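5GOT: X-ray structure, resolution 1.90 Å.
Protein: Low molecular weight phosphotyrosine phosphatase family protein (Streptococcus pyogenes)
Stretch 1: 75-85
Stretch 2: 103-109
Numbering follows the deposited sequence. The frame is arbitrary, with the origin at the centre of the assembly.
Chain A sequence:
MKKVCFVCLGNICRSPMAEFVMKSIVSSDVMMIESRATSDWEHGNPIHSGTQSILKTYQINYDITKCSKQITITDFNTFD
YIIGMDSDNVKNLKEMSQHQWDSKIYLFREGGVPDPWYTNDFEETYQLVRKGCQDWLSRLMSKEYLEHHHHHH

Stretch 1 (75-85) DFNTFDYIIGM
Stretch 2, residues 103-109: SKIYLFR

Residues 75-78 end a helix, Phe-79 (phi/psi -76/143) leaves it, and 81-84 form a strand (phi -136 to -86, psi 111 to 144). Residues 103-104 close a 3-10 segment (Lys-104 -97/3) before strand 105-107. The strands run parallel, their axes 35° apart, pairing Ile-82 with Ile-105, Ile-83 with Tyr-106 and Gly-84 with Leu-107 (CA to CA 4.8, 4.6 and 5.1 Å). Four hydrogen bonds alternate in direction, fixing this register: Ile-82 N to Lys-104 O (2.8 Å, 170°), Tyr-106 N to Ile-82 O (2.9 Å), Gly-84 N to Tyr-106 O (2.8 Å) and Phe-108 N to Gly-84 O (2.8 Å).

Lys-104 (chi 20°, t, p, t) ties the helix end to this ladder: its NZ donates to Phe-76 O (2.7 Å) and Phe-79 O (2.9 Å), and a water accepts from NZ (2.9 Å) while donating to Asn-77 O (3.2 Å). A long cationic chain suits these carbonyls.

Ile-82 (m, t) and Ile-105 (m, t) share one sheet face; Ile-105 CD1 meets the ring edge of Phe-76 at CE1 (4.1 Å). On the other face, Ile-83 CG1 packs on Tyr-106 CB (4.2 Å). Buried Phe-108 (chi1 t, chi2 84°) receives Met-85 (m, m, m) over one ring face, CE 3.7 Å from the Phe-108 ring centroid, while Ile-83 CG2 lies at its edge, 3.8 Å from Phe-108 CB.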

# COMPACT_ATOMS: atom_id res chain seq x y z
N ASP A 75 1.67 3.05 14.63
CA ASP A 75 1.09 3.17 13.29
C ASP A 75 -0.42 3.05 13.34
O ASP A 75 -1.13 3.83 12.68
CB ASP A 75 1.67 2.10 12.37
CG ASP A 75 3.15 2.23 12.19
OD1 ASP A 75 3.64 3.38 12.13
OD2 ASP A 75 3.83 1.18 12.08
N PHE A 76 -0.94 2.06 14.08
CA PHE A 76 -2.39 1.92 14.17
C PHE A 76 -3.05 3.17 14.73
O PHE A 76 -4.20 3.47 14.38
CB PHE A 76 -2.77 0.72 15.05
CG PHE A 76 -2.64 -0.61 14.36
CD1 PHE A 76 -3.64 -1.06 13.50
CD2 PHE A 76 -1.55 -1.43 14.61
CE1 PHE A 76 -3.53 -2.30 12.88
CE2 PHE A 76 -1.43 -2.67 14.00
CZ PHE A 76 -2.43 -3.11 13.13
N ASN A 77 -2.34 3.92 15.59
CA ASN A 77 -2.89 5.16 16.14
C ASN A 77 -2.75 6.33 15.17
O ASN A 77 -3.64 7.19 15.11
CB ASN A 77 -2.19 5.51 17.45
CG ASN A 77 -2.77 4.77 18.64
OD1 ASN A 77 -3.72 5.24 19.26
ND2 ASN A 77 -2.20 3.61 18.95
N THR A 78 -1.65 6.37 14.43
CA THR A 78 -1.33 7.52 13.59
C THR A 78 -2.05 7.49 12.24
O THR A 78 -2.53 8.53 11.77
CB THR A 78 0.18 7.59 13.37
OG1 THR A 78 0.84 7.44 14.63
CG2 THR A 78 0.56 8.93 12.74
N PHE A 79 -2.11 6.34 11.58
CA PHE A 79 -2.65 6.33 10.22
C PHE A 79 -4.17 6.43 10.23
O PHE A 79 -4.84 5.92 11.13
CB PHE A 79 -2.20 5.07 9.47
CG PHE A 79 -0.75 5.12 9.04
CD1 PHE A 79 -0.37 5.89 7.95
CD2 PHE A 79 0.21 4.42 9.74
CE1 PHE A 79 0.97 5.95 7.56
CE2 PHE A 79 1.56 4.49 9.37
CZ PHE A 79 1.93 5.25 8.27
N ASP A 80 -4.71 7.14 9.25
CA ASP A 80 -6.15 7.24 9.08
C ASP A 80 -6.72 6.04 8.34
O ASP A 80 -7.84 5.61 8.62
CB ASP A 80 -6.49 8.52 8.33
CG ASP A 80 -6.01 9.76 9.06
OD1 ASP A 80 -6.18 9.82 10.30
OD2 ASP A 80 -5.47 10.67 8.39
N TYR A 81 -5.97 5.50 7.39
CA TYR A 81 -6.44 4.39 6.57
C TYR A 81 -5.31 3.38 6.46
O TYR A 81 -4.21 3.72 6.04
CB TYR A 81 -6.86 4.87 5.18
CG TYR A 81 -7.83 6.04 5.20
CD1 TYR A 81 -7.37 7.35 5.26
CD2 TYR A 81 -9.20 5.82 5.16
CE1 TYR A 81 -8.25 8.42 5.29
CE2 TYR A 81 -10.09 6.89 5.19
CZ TYR A 81 -9.61 8.18 5.25
OH TYR A 81 -10.48 9.25 5.27
N ILE A 82 -5.60 2.15 6.85
CA ILE A 82 -4.64 1.06 6.81
C ILE A 82 -5.23 0.04 5.86
O ILE A 82 -6.27 -0.56 6.16
CB ILE A 82 -4.39 0.48 8.20
CG1 ILE A 82 -3.99 1.61 9.14
CG2 ILE A 82 -3.33 -0.59 8.13
CD1 ILE A 82 -4.05 1.28 10.61
N ILE A 83 -4.60 -0.12 4.70
CA ILE A 83 -5.21 -0.78 3.56
C ILE A 83 -4.42 -2.05 3.28
O ILE A 83 -3.26 -1.98 2.87
CB ILE A 83 -5.25 0.15 2.33
CG1 ILE A 83 -6.00 1.45 2.67
CG2 ILE A 83 -5.88 -0.54 1.13
CD1 ILE A 83 -6.00 2.48 1.57
N GLY A 84 -5.03 -3.20 3.53
CA GLY A 84 -4.36 -4.47 3.31
C GLY A 84 -4.53 -4.93 1.87
O GLY A 84 -5.56 -4.71 1.25
N MET A 85 -3.48 -5.56 1.34
CA MET A 85 -3.48 -5.88 -0.08
C MET A 85 -4.33 -7.10 -0.42
O MET A 85 -4.78 -7.21 -1.57
CB MET A 85 -2.03 -6.06 -0.58
CG MET A 85 -1.17 -4.79 -0.39
SD MET A 85 -1.91 -3.25 -1.04
CE MET A 85 -1.88 -3.60 -2.81
N SER A 103 -12.31 0.05 12.06
CA SER A 103 -12.87 1.00 11.11
C SER A 103 -11.81 1.76 10.33
O SER A 103 -12.16 2.46 9.37
CB SER A 103 -13.80 2.00 11.82
OG SER A 103 -13.06 2.98 12.49
N LYS A 104 -10.53 1.66 10.67
CA LYS A 104 -9.52 2.20 9.76
C LYS A 104 -8.90 1.15 8.84
O LYS A 104 -8.02 1.49 8.04
CB LYS A 104 -8.41 2.94 10.53
CG LYS A 104 -8.27 2.61 11.98
CD LYS A 104 -7.04 3.28 12.61
CE LYS A 104 -7.26 4.76 12.93
NZ LYS A 104 -6.08 5.32 13.68
N ILE A 105 -9.36 -0.10 8.89
CA ILE A 105 -8.74 -1.18 8.12
C ILE A 105 -9.61 -1.53 6.92
O ILE A 105 -10.81 -1.82 7.07
CB ILE A 105 -8.47 -2.40 9.02
CG1 ILE A 105 -7.49 -1.98 10.14
CG2 ILE A 105 -7.90 -3.55 8.22
CD1 ILE A 105 -7.20 -3.06 11.18
N TYR A 106 -9.00 -1.51 5.73
CA TYR A 106 -9.68 -1.67 4.45
C TYR A 106 -8.98 -2.71 3.59
O TYR A 106 -7.77 -2.93 3.71
CB TYR A 106 -9.70 -0.36 3.63
CG TYR A 106 -10.40 0.84 4.27
CD1 TYR A 106 -9.78 1.58 5.27
CD2 TYR A 106 -11.66 1.25 3.83
CE1 TYR A 106 -10.39 2.68 5.84
CE2 TYR A 106 -12.29 2.37 4.40
CZ TYR A 106 -11.64 3.08 5.39
OH TYR A 106 -12.22 4.19 5.98
N LEU A 107 -9.74 -3.33 2.70
CA LEU A 107 -9.18 -4.17 1.65
C LEU A 107 -8.85 -3.31 0.44
O LEU A 107 -9.69 -2.53 -0.02
CB LEU A 107 -10.17 -5.28 1.28
CG LEU A 107 -9.68 -6.25 0.20
CD1 LEU A 107 -8.47 -7.03 0.70
CD2 LEU A 107 -10.81 -7.21 -0.17
N PHE A 108 -7.63 -3.48 -0.10
CA PHE A 108 -7.18 -2.66 -1.22
C PHE A 108 -8.15 -2.68 -2.40
O PHE A 108 -8.41 -1.63 -3.01
CB PHE A 108 -5.79 -3.10 -1.68
CG PHE A 108 -5.24 -2.28 -2.80
CD1 PHE A 108 -4.59 -1.07 -2.54
CD2 PHE A 108 -5.34 -2.72 -4.12
CE1 PHE A 108 -4.08 -0.31 -3.58
CE2 PHE A 108 -4.82 -1.96 -5.16
CZ PHE A 108 -4.20 -0.75 -4.89
N ARG A 109 -8.66 -3.86 -2.77
CA ARG A 109 -9.62 -3.96 -3.84
C ARG A 109 -10.43 -5.23 -3.64
O ARG A 109 -9.89 -6.26 -3.22
CB ARG A 109 -8.94 -3.95 -5.23
CG ARG A 109 -8.19 -5.22 -5.58
CD ARG A 109 -7.52 -5.13 -6.97
NE ARG A 109 -8.47 -4.94 -8.06
CZ ARG A 109 -9.10 -5.92 -8.70
NH1 ARG A 109 -8.88 -7.18 -8.35
NH2 ARG A 109 -9.94 -5.65 -9.69
O HOH W 1 -6.76 7.29 15.74